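Local structure of uncharacterized protein (Bacteroides ovatus, 4DQA) at residues 43-54 with 111-120; 161-169 with 181-189. The protein is of unknown function but probably binds carbohydrate, joining an N-terminal BT_3987-like domain to a concanavalin A-like lectin/glucanase domain. All coordinates share one frame; numbering follows the deposited sequence.

Contact 1: 43-54 with 111-120; sequences VDVSYSVAEPSV and LPMRVHSSSV
Ser117 OG is gripped by three groups at the end of an antiparallel strand pair. It donates to Asp44 O across the contact over 2.7 Å, the C=O...donor angle being 167°, and it accepts from the backbone amides of Ser119 and Val120, which makes an ST turn and an ST motif. With OG anti to the backbone N (chi1 179°) the hydroxyl reaches both the partner strand and its own turn. That turn in effect carries the pairing beyond the last regular rung, for Ser119 OG receives the N-H of Asp44 at 2.9 Å in an almost straight bond (175°).

Further along, Ser46 pairs with His116 and Ser48 with Arg114, each through two backbone bonds, and Ala50 N adds a bond to Pro112 O. The face bearing Ser46, Ser48, Arg114 and His116 is polar. There His116 lays its ring along the strand so that NE2 meets Ser48 OG at 2.7 Å, the hydroxyl lying at the ring edge near its plane; this bond helps to hold the imidazole in its rotation. Arg114 NH2 and Glu51 N share a water.

Tyr47, Val49, Met113 and Val115 turn to the other face. Tyr47 and Val115 run side by side, CG2 of the valine 3.6 Å from CE1 of the ring. Bends at chi2 and chi3 fold the selenomethionine Met113 back, and its CE sits 3.3 Å from Ser48 O.

Tyr47 OH is hydrogen-bonded to Ser33, and this apolar face packs on strands 8-10 and 27-35, consistent with the beta sandwich of an E-set domain. In its own sheet the pair is flanked by strand 80-83 beside 43-49 and strand 128-135 beside 111-117, while Val54, in the first turn of helix 52-62, rests against Pro112 and Ile128.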
loop_
_atom_site.group_PDB
_atom_site.type_symbol
_atom_site.label_atom_id
_atom_site.label_comp_id
_atom_site.label_asym_id
_atom_site.label_seq_id
_atom_site.Cartn_x
_atom_site.Cartn_y
_atom_site.Cartn_z
ATOM N N VAL A 43 9.647 17.872 43.445
ATOM C CA VAL A 43 8.366 17.730 42.784
ATOM C C VAL A 43 8.275 16.317 42.219
ATOM O O VAL A 43 9.137 15.881 41.439
ATOM C CB VAL A 43 8.216 18.747 41.645
ATOM C CG1 VAL A 43 7.047 18.410 40.731
ATOM C CG2 VAL A 43 8.057 20.149 42.239
ATOM N N ASP A 44 7.244 15.591 42.629
ATOM C CA ASP A 44 7.075 14.220 42.206
ATOM C C ASP A 44 6.191 14.129 40.979
ATOM O O ASP A 44 5.211 14.864 40.846
ATOM C CB ASP A 44 6.484 13.396 43.333
ATOM C CG ASP A 44 7.407 13.338 44.531
ATOM O OD1 ASP A 44 8.596 12.994 44.316
ATOM O OD2 ASP A 44 6.960 13.652 45.663
ATOM N N VAL A 45 6.562 13.245 40.063
ATOM C CA VAL A 45 5.793 13.070 38.829
ATOM C C VAL A 45 5.565 11.605 38.539
ATOM O O VAL A 45 6.186 10.713 39.139
ATOM C CB VAL A 45 6.478 13.742 37.610
ATOM C CG1 VAL A 45 6.671 15.242 37.830
ATOM C CG2 VAL A 45 7.810 13.053 37.268
ATOM N N SER A 46 4.634 11.338 37.643
ATOM C CA SER A 46 4.454 9.984 37.160
ATOM C C SER A 46 3.934 10.020 35.747
ATOM O O SER A 46 3.557 11.080 35.238
ATOM C CB SER A 46 3.521 9.180 38.053
ATOM O OG SER A 46 2.169 9.628 37.927
ATOM N N TYR A 47 3.907 8.863 35.116
ATOM C CA TYR A 47 3.575 8.782 33.703
ATOM C C TYR A 47 2.567 7.697 33.408
ATOM O O TYR A 47 2.452 6.697 34.130
ATOM C CB TYR A 47 4.851 8.525 32.888
ATOM C CG TYR A 47 5.915 9.577 33.093
ATOM C CD1 TYR A 47 5.840 10.798 32.425
ATOM C CD2 TYR A 47 6.985 9.380 33.959
ATOM C CE1 TYR A 47 6.780 11.775 32.620
ATOM C CE2 TYR A 47 7.947 10.357 34.145
ATOM C CZ TYR A 47 7.834 11.555 33.472
ATOM O OH TYR A 47 8.799 12.530 33.663
ATOM N N SER A 48 1.865 7.870 32.301
ATOM C CA SER A 48 0.968 6.840 31.814
ATOM C C SER A 48 0.829 6.963 30.313
ATOM O O SER A 48 1.149 7.999 29.735
ATOM C CB SER A 48 -0.406 6.976 32.445
ATOM O OG SER A 48 -1.016 8.209 32.061
ATOM N N VAL A 49 0.354 5.909 29.670
ATOM C CA VAL A 49 0.026 6.001 28.244
ATOM C C VAL A 49 -1.295 6.721 28.123
ATOM O O VAL A 49 -2.265 6.413 28.826
ATOM C CB VAL A 49 -0.053 4.622 27.621
ATOM C CG1 VAL A 49 -0.492 4.706 26.152
ATOM C CG2 VAL A 49 1.285 3.895 27.763
ATOM N N ALA A 50 -1.345 7.738 27.275
ATOM C CA ALA A 50 -2.547 8.523 27.118
ATOM C C ALA A 50 -3.661 7.739 26.422
ATOM O O ALA A 50 -3.418 6.735 25.775
ATOM C CB ALA A 50 -2.250 9.782 26.317
ATOM N N GLU A 51 -4.873 8.239 26.557
ATOM C CA GLU A 51 -6.032 7.622 25.931
ATOM C C GLU A 51 -5.908 7.616 24.410
ATOM O O GLU A 51 -5.402 8.567 23.818
ATOM C CB GLU A 51 -7.288 8.398 26.308
ATOM C CG GLU A 51 -7.656 8.334 27.792
ATOM C CD GLU A 51 -8.429 7.077 28.159
ATOM O OE1 GLU A 51 -8.320 6.054 27.440
ATOM O OE2 GLU A 51 -9.168 7.116 29.164
ATOM N N PRO A 52 -6.379 6.544 23.755
ATOM C CA PRO A 52 -6.340 6.534 22.289
ATOM C C PRO A 52 -7.040 7.742 21.650
ATOM O O PRO A 52 -6.631 8.125 20.552
ATOM C CB PRO A 52 -7.065 5.233 21.927
ATOM C CG PRO A 52 -6.832 4.337 23.100
ATOM C CD PRO A 52 -6.830 5.250 24.308
ATOM N N SER A 53 -8.049 8.324 22.306
ATOM C CA SER A 53 -8.742 9.495 21.764
ATOM C C SER A 53 -7.813 10.699 21.582
ATOM O O SER A 53 -8.092 11.553 20.741
ATOM C CB SER A 53 -9.990 9.898 22.604
ATOM O OG SER A 53 -9.623 10.278 23.905
ATOM N N VAL A 54 -6.711 10.749 22.340
ATOM C CA VAL A 54 -5.685 11.758 22.141
ATOM C C VAL A 54 -5.091 11.649 20.729
ATOM O O VAL A 54 -4.865 12.656 20.038
ATOM C CB VAL A 54 -4.628 11.572 23.228
ATOM C CG1 VAL A 54 -3.344 12.269 22.918
ATOM C CG2 VAL A 54 -5.206 12.013 24.547
ATOM N N LEU A 111 3.034 6.664 20.123
ATOM C CA LEU A 111 2.858 6.378 21.535
ATOM C C LEU A 111 2.771 7.728 22.241
ATOM O O LEU A 111 3.768 8.448 22.323
ATOM C CB LEU A 111 4.047 5.573 22.076
ATOM C CG LEU A 111 3.999 5.303 23.580
ATOM C CD1 LEU A 111 2.828 4.426 23.911
ATOM C CD2 LEU A 111 5.299 4.655 24.055
ATOM N N PRO A 112 1.587 8.084 22.748
ATOM C CA PRO A 112 1.432 9.344 23.465
ATOM C C PRO A 112 1.579 9.093 24.947
ATOM O O PRO A 112 0.880 8.232 25.471
ATOM C CB PRO A 112 0.005 9.769 23.120
ATOM C CG PRO A 112 -0.734 8.472 22.931
ATOM C CD PRO A 112 0.289 7.459 22.440
HETATM N N MSE A 113 2.516 9.781 25.589
HETATM C CA MSE A 113 2.730 9.622 27.023
HETATM C C MSE A 113 2.247 10.852 27.782
HETATM O O MSE A 113 2.587 11.971 27.438
HETATM C CB MSE A 113 4.211 9.440 27.309
HETATM C CG MSE A 113 4.876 8.262 26.616
HETATM SE SE MSE A 113 4.156 6.568 27.258
HETATM C CE MSE A 113 4.142 6.868 29.117
ATOM N N ARG A 114 1.472 10.622 28.830
ATOM C CA ARG A 114 0.981 11.676 29.682
ATOM C C ARG A 114 1.827 11.781 30.915
ATOM O O ARG A 114 2.259 10.771 31.456
ATOM C CB ARG A 114 -0.454 11.369 30.103
ATOM C CG ARG A 114 -1.089 12.461 30.928
ATOM C CD ARG A 114 -2.563 12.219 31.080
ATOM N NE ARG A 114 -3.335 12.467 29.860
ATOM C CZ ARG A 114 -3.894 13.635 29.546
ATOM N NH1 ARG A 114 -3.728 14.690 30.343
ATOM N NH2 ARG A 114 -4.625 13.751 28.435
ATOM N N VAL A 115 2.063 13.011 31.365
ATOM C CA VAL A 115 2.693 13.231 32.663
ATOM C C VAL A 115 1.645 13.706 33.667
ATOM O O VAL A 115 0.698 14.443 33.327
ATOM C CB VAL A 115 3.907 14.213 32.579
ATOM C CG1 VAL A 115 3.460 15.601 32.120
ATOM C CG2 VAL A 115 4.640 14.303 33.917
ATOM N N HIS A 116 1.826 13.283 34.915
ATOM C CA HIS A 116 0.979 13.597 36.047
ATOM C C HIS A 116 1.896 14.079 37.176
ATOM O O HIS A 116 3.105 13.792 37.179
ATOM C CB HIS A 116 0.269 12.335 36.562
ATOM C CG HIS A 116 -0.435 11.535 35.520
ATOM N ND1 HIS A 116 -1.697 11.835 35.060
ATOM C CD2 HIS A 116 -0.042 10.431 34.842
ATOM C CE1 HIS A 116 -2.044 10.959 34.134
ATOM N NE2 HIS A 116 -1.069 10.079 34.005
ATOM N N SER A 117 1.335 14.764 38.170
ATOM C CA SER A 117 2.109 15.103 39.343
ATOM C C SER A 117 1.237 15.079 40.581
ATOM O O SER A 117 0.116 15.573 40.561
ATOM C CB SER A 117 2.741 16.499 39.211
ATOM O OG SER A 117 3.491 16.851 40.376
ATOM N N SER A 118 1.769 14.500 41.645
ATOM C CA SER A 118 1.090 14.539 42.928
ATOM C C SER A 118 1.488 15.770 43.735
ATOM O O SER A 118 0.971 15.996 44.839
ATOM C CB SER A 118 1.380 13.259 43.718
ATOM O OG SER A 118 2.782 13.103 43.964
ATOM N N SER A 119 2.405 16.575 43.206
ATOM C CA SER A 119 2.960 17.732 43.904
ATOM C C SER A 119 2.391 19.043 43.399
ATOM O O SER A 119 2.098 19.956 44.196
ATOM C CB SER A 119 4.488 17.795 43.718
ATOM O OG SER A 119 5.153 16.726 44.351
ATOM N N VAL A 120 2.331 19.181 42.080
ATOM C CA VAL A 120 1.860 20.401 41.447
ATOM C C VAL A 120 0.938 20.068 40.281
ATOM O O VAL A 120 0.695 18.896 39.982
ATOM C CB VAL A 120 3.027 21.250 40.924
ATOM C CG1 VAL A 120 3.947 21.658 42.056
ATOM C CG2 VAL A 120 3.813 20.490 39.869
HETATM O O HOH W 1 3.742 14.355 46.253
HETATM O O HOH W 2 -5.241 10.868 28.199
#

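Contact 2: 161-169 with 181-189; sequences SSFTYEALI and MGTEGVMIL
Tyr165 supplies the hydrogen bond of this contact: its OH donates to Met187 O over 2.8 Å, from 37° above the carbonyl plane. Thr183 N reaches the same oxygen from the opposite face of that plane, and a buried carbonyl is thereby held from two sides.

The Thr183 bond belongs to a tight hairpin in which Thr183 O takes the amides of both Val186 and Met187, the two residues facing Thr183 in a classic beta bulge. In the concanavalin A-like domain the hairpin lies against strand 163-169 through side chains, the two backbones sharing no hydrogen bond.

Selenium-aromatic contacts come next. The side chains of Phe163 and selenomethionine Met187 point at each other from opposite directions, SE 5.1 Å from the Phe163 ring centroid. In one of its two conformers, selenomethionine Met181 may approach Tyr165 similarly; both approaches are oblique.

Apolar packing fills in around them. Met187 CG touches Phe163 CZ at 3.6 Å. Leu189 CB meets the tyrosine ring at its edge, 4.0 Å from Tyr165 CD2. Phe163, its ring brought over by a chi1 of 72°, puts CE2 3.9 Å above one face of Tyr165. Phe256 and Phe264 add edge-to-face rings to Phe163 and Tyr165 respectively.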
loop_
_atom_site.group_PDB
_atom_site.type_symbol
_atom_site.label_atom_id
_atom_site.label_comp_id
_atom_site.label_asym_id
_atom_site.label_seq_id
_atom_site.Cartn_x
_atom_site.Cartn_y
_atom_site.Cartn_z
ATOM N N SER A 161 -19.574 -4.088 -14.171
ATOM C CA SER A 161 -20.116 -2.865 -14.723
ATOM C C SER A 161 -19.065 -1.806 -14.546
ATOM O O SER A 161 -18.368 -1.456 -15.492
ATOM C CB SER A 161 -21.459 -2.500 -14.076
ATOM O OG SER A 161 -21.366 -2.521 -12.666
ATOM N N SER A 162 -18.893 -1.324 -13.324
ATOM C CA SER A 162 -17.724 -0.513 -13.016
ATOM C C SER A 162 -16.589 -1.442 -12.605
ATOM O O SER A 162 -16.817 -2.479 -11.978
ATOM C CB SER A 162 -18.022 0.466 -11.902
ATOM O OG SER A 162 -19.066 1.340 -12.322
ATOM N N PHE A 163 -15.368 -1.107 -12.988
ATOM C CA PHE A 163 -14.257 -1.981 -12.650
ATOM C C PHE A 163 -12.935 -1.251 -12.738
ATOM O O PHE A 163 -12.849 -0.125 -13.243
ATOM C CB PHE A 163 -14.241 -3.198 -13.578
ATOM C CG PHE A 163 -13.809 -2.872 -14.967
ATOM C CD1 PHE A 163 -14.722 -2.390 -15.879
ATOM C CD2 PHE A 163 -12.481 -3.001 -15.344
ATOM C CE1 PHE A 163 -14.339 -2.045 -17.167
ATOM C CE2 PHE A 163 -12.087 -2.660 -16.643
ATOM C CZ PHE A 163 -13.026 -2.176 -17.538
ATOM N N THR A 164 -11.919 -1.932 -12.220
ATOM C CA THR A 164 -10.532 -1.468 -12.253
ATOM C C THR A 164 -9.613 -2.636 -12.502
ATOM O O THR A 164 -9.760 -3.703 -11.890
ATOM C CB THR A 164 -10.133 -0.833 -10.909
ATOM O OG1 THR A 164 -11.022 0.235 -10.603
ATOM C CG2 THR A 164 -8.711 -0.290 -10.957
ATOM N N TYR A 165 -8.650 -2.434 -13.397
ATOM C CA TYR A 165 -7.484 -3.305 -13.496
ATOM C C TYR A 165 -6.321 -2.465 -13.012
ATOM O O TYR A 165 -6.203 -1.310 -13.418
ATOM C CB TYR A 165 -7.136 -3.663 -14.943
ATOM C CG TYR A 165 -8.104 -4.498 -15.754
ATOM C CD1 TYR A 165 -9.189 -5.150 -15.185
ATOM C CD2 TYR A 165 -7.898 -4.646 -17.135
ATOM C CE1 TYR A 165 -10.044 -5.929 -15.956
ATOM C CE2 TYR A 165 -8.752 -5.414 -17.915
ATOM C CZ TYR A 165 -9.813 -6.067 -17.325
ATOM O OH TYR A 165 -10.672 -6.837 -18.089
ATOM N N GLU A 166 -5.429 -3.026 -12.214
ATOM C CA GLU A 166 -4.206 -2.293 -11.860
ATOM C C GLU A 166 -3.058 -3.244 -11.609
ATOM O O GLU A 166 -3.259 -4.411 -11.282
ATOM C CB GLU A 166 -4.367 -1.336 -10.682
ATOM C CG GLU A 166 -4.772 -2.011 -9.405
ATOM C CD GLU A 166 -4.827 -1.072 -8.206
ATOM O OE1 GLU A 166 -4.068 -0.088 -8.186
ATOM O OE2 GLU A 166 -5.600 -1.346 -7.248
ATOM N N ALA A 167 -1.850 -2.744 -11.813
ATOM C CA ALA A 167 -0.633 -3.521 -11.557
ATOM C C ALA A 167 0.563 -2.607 -11.503
ATOM O O ALA A 167 0.586 -1.535 -12.133
ATOM C CB ALA A 167 -0.407 -4.525 -12.647
ATOM N N LEU A 168 1.593 -3.054 -10.794
ATOM C CA LEU A 168 2.951 -2.529 -10.968
ATOM C C LEU A 168 3.614 -3.400 -12.029
ATOM O O LEU A 168 3.581 -4.643 -11.947
ATOM C CB LEU A 168 3.763 -2.609 -9.678
ATOM C CG LEU A 168 3.273 -1.710 -8.559
ATOM C CD1 LEU A 168 3.797 -2.191 -7.193
ATOM C CD2 LEU A 168 3.640 -0.252 -8.793
ATOM N N ILE A 169 4.224 -2.755 -13.023
ATOM C CA ILE A 169 4.890 -3.463 -14.116
ATOM C C ILE A 169 6.267 -2.889 -14.376
ATOM O O ILE A 169 6.561 -1.730 -14.126
ATOM C CB ILE A 169 4.075 -3.430 -15.442
ATOM C CG1 ILE A 169 3.994 -2.006 -15.993
ATOM C CG2 ILE A 169 2.702 -4.036 -15.208
ATOM C CD1 ILE A 169 3.392 -1.961 -17.388
HETATM N N MSE A 181 -3.240 -7.642 -18.811
HETATM C CA MSE A 181 -4.313 -8.425 -18.209
HETATM C C MSE A 181 -5.651 -8.162 -18.903
HETATM O O MSE A 181 -5.892 -7.035 -19.349
HETATM C CB MSE A 181 -4.418 -8.057 -16.718
HETATM C CG MSE A 181 -4.442 -6.544 -16.464
HETATM SE SE MSE A 181 -4.026 -5.933 -14.644
HETATM C CE MSE A 181 -5.507 -6.813 -13.727
ATOM N N GLY A 182 -6.535 -9.158 -18.928
ATOM C CA GLY A 182 -7.898 -8.950 -19.360
ATOM C C GLY A 182 -8.416 -10.057 -20.244
ATOM O O GLY A 182 -7.804 -11.143 -20.314
ATOM N N THR A 183 -9.506 -9.746 -20.937
ATOM C CA THR A 183 -10.228 -10.690 -21.744
ATOM C C THR A 183 -10.155 -10.250 -23.189
ATOM O O THR A 183 -10.806 -9.297 -23.598
ATOM C CB THR A 183 -11.668 -10.799 -21.244
ATOM O OG1 THR A 183 -11.617 -11.133 -19.849
ATOM C CG2 THR A 183 -12.455 -11.861 -22.018
ATOM N N GLU A 184 -9.327 -10.934 -23.968
ATOM C CA GLU A 184 -9.114 -10.569 -25.361
ATOM C C GLU A 184 -10.410 -10.529 -26.150
ATOM O O GLU A 184 -11.261 -11.421 -26.046
ATOM C CB GLU A 184 -8.100 -11.520 -26.009
ATOM C CG GLU A 184 -7.938 -11.378 -27.541
ATOM C CD GLU A 184 -7.462 -10.029 -28.018
ATOM O OE1 GLU A 184 -7.006 -9.221 -27.178
ATOM O OE2 GLU A 184 -7.559 -9.779 -29.245
ATOM N N GLY A 185 -10.581 -9.442 -26.904
ATOM C CA GLY A 185 -11.758 -9.258 -27.721
ATOM C C GLY A 185 -12.888 -8.587 -26.955
ATOM O O GLY A 185 -13.882 -8.198 -27.559
ATOM N N VAL A 186 -12.712 -8.435 -25.643
ATOM C CA VAL A 186 -13.766 -7.908 -24.786
ATOM C C VAL A 186 -13.312 -6.715 -23.938
ATOM O O VAL A 186 -13.886 -5.622 -24.047
ATOM C CB VAL A 186 -14.328 -9.018 -23.876
ATOM C CG1 VAL A 186 -15.411 -8.481 -22.952
ATOM C CG2 VAL A 186 -14.878 -10.180 -24.733
HETATM N N MSE A 187 -12.290 -6.913 -23.111
HETATM C CA MSE A 187 -11.727 -5.838 -22.286
HETATM C C MSE A 187 -10.327 -6.240 -21.841
HETATM O O MSE A 187 -10.161 -6.965 -20.861
HETATM C CB MSE A 187 -12.600 -5.548 -21.062
HETATM C CG MSE A 187 -12.177 -4.335 -20.277
HETATM SE SE MSE A 187 -12.502 -2.692 -21.226
HETATM C CE MSE A 187 -14.421 -2.843 -21.383
ATOM N N ILE A 188 -9.320 -5.760 -22.563
ATOM C CA ILE A 188 -7.948 -6.140 -22.253
ATOM C C ILE A 188 -7.050 -4.892 -22.190
ATOM O O ILE A 188 -7.206 -3.949 -22.969
ATOM C CB ILE A 188 -7.450 -7.211 -23.255
ATOM C CG1 ILE A 188 -6.173 -7.907 -22.752
ATOM C CG2 ILE A 188 -7.218 -6.601 -24.613
ATOM C CD1 ILE A 188 -5.799 -9.166 -23.516
ATOM N N LEU A 189 -6.162 -4.882 -21.206
ATOM C CA LEU A 189 -5.139 -3.861 -21.068
ATOM C C LEU A 189 -3.823 -4.436 -21.558
ATOM O O LEU A 189 -3.384 -5.520 -21.126
ATOM C CB LEU A 189 -5.029 -3.415 -19.612
ATOM C CG LEU A 189 -4.001 -2.326 -19.304
ATOM C CD1 LEU A 189 -4.438 -1.029 -19.945
ATOM C CD2 LEU A 189 -3.851 -2.170 -17.788
#

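Overall arrangement
The two contacts illustrate how a modular chain is tied together domain by domain. From the N terminus, contact 1 comes first: 56 residues, among them the rest of helix 52-62 and strands 80-83 and 93-97, separate segment 43-54 from 111-120, so the pairing closes a long loop inside the BT_3987-like domain. The chain then passes through strand 128-135 into the lectin-like domain, where contact 2 closes a short loop of 11 residues and joins a strand of the large antiparallel sheet to a hairpin lying over one of its faces, whose strand 187-190 belongs to a small sheet of its own. The loops follow in series, neither nesting nor crossing. The centres of contacts 1 and 2 are about 54 Å apart.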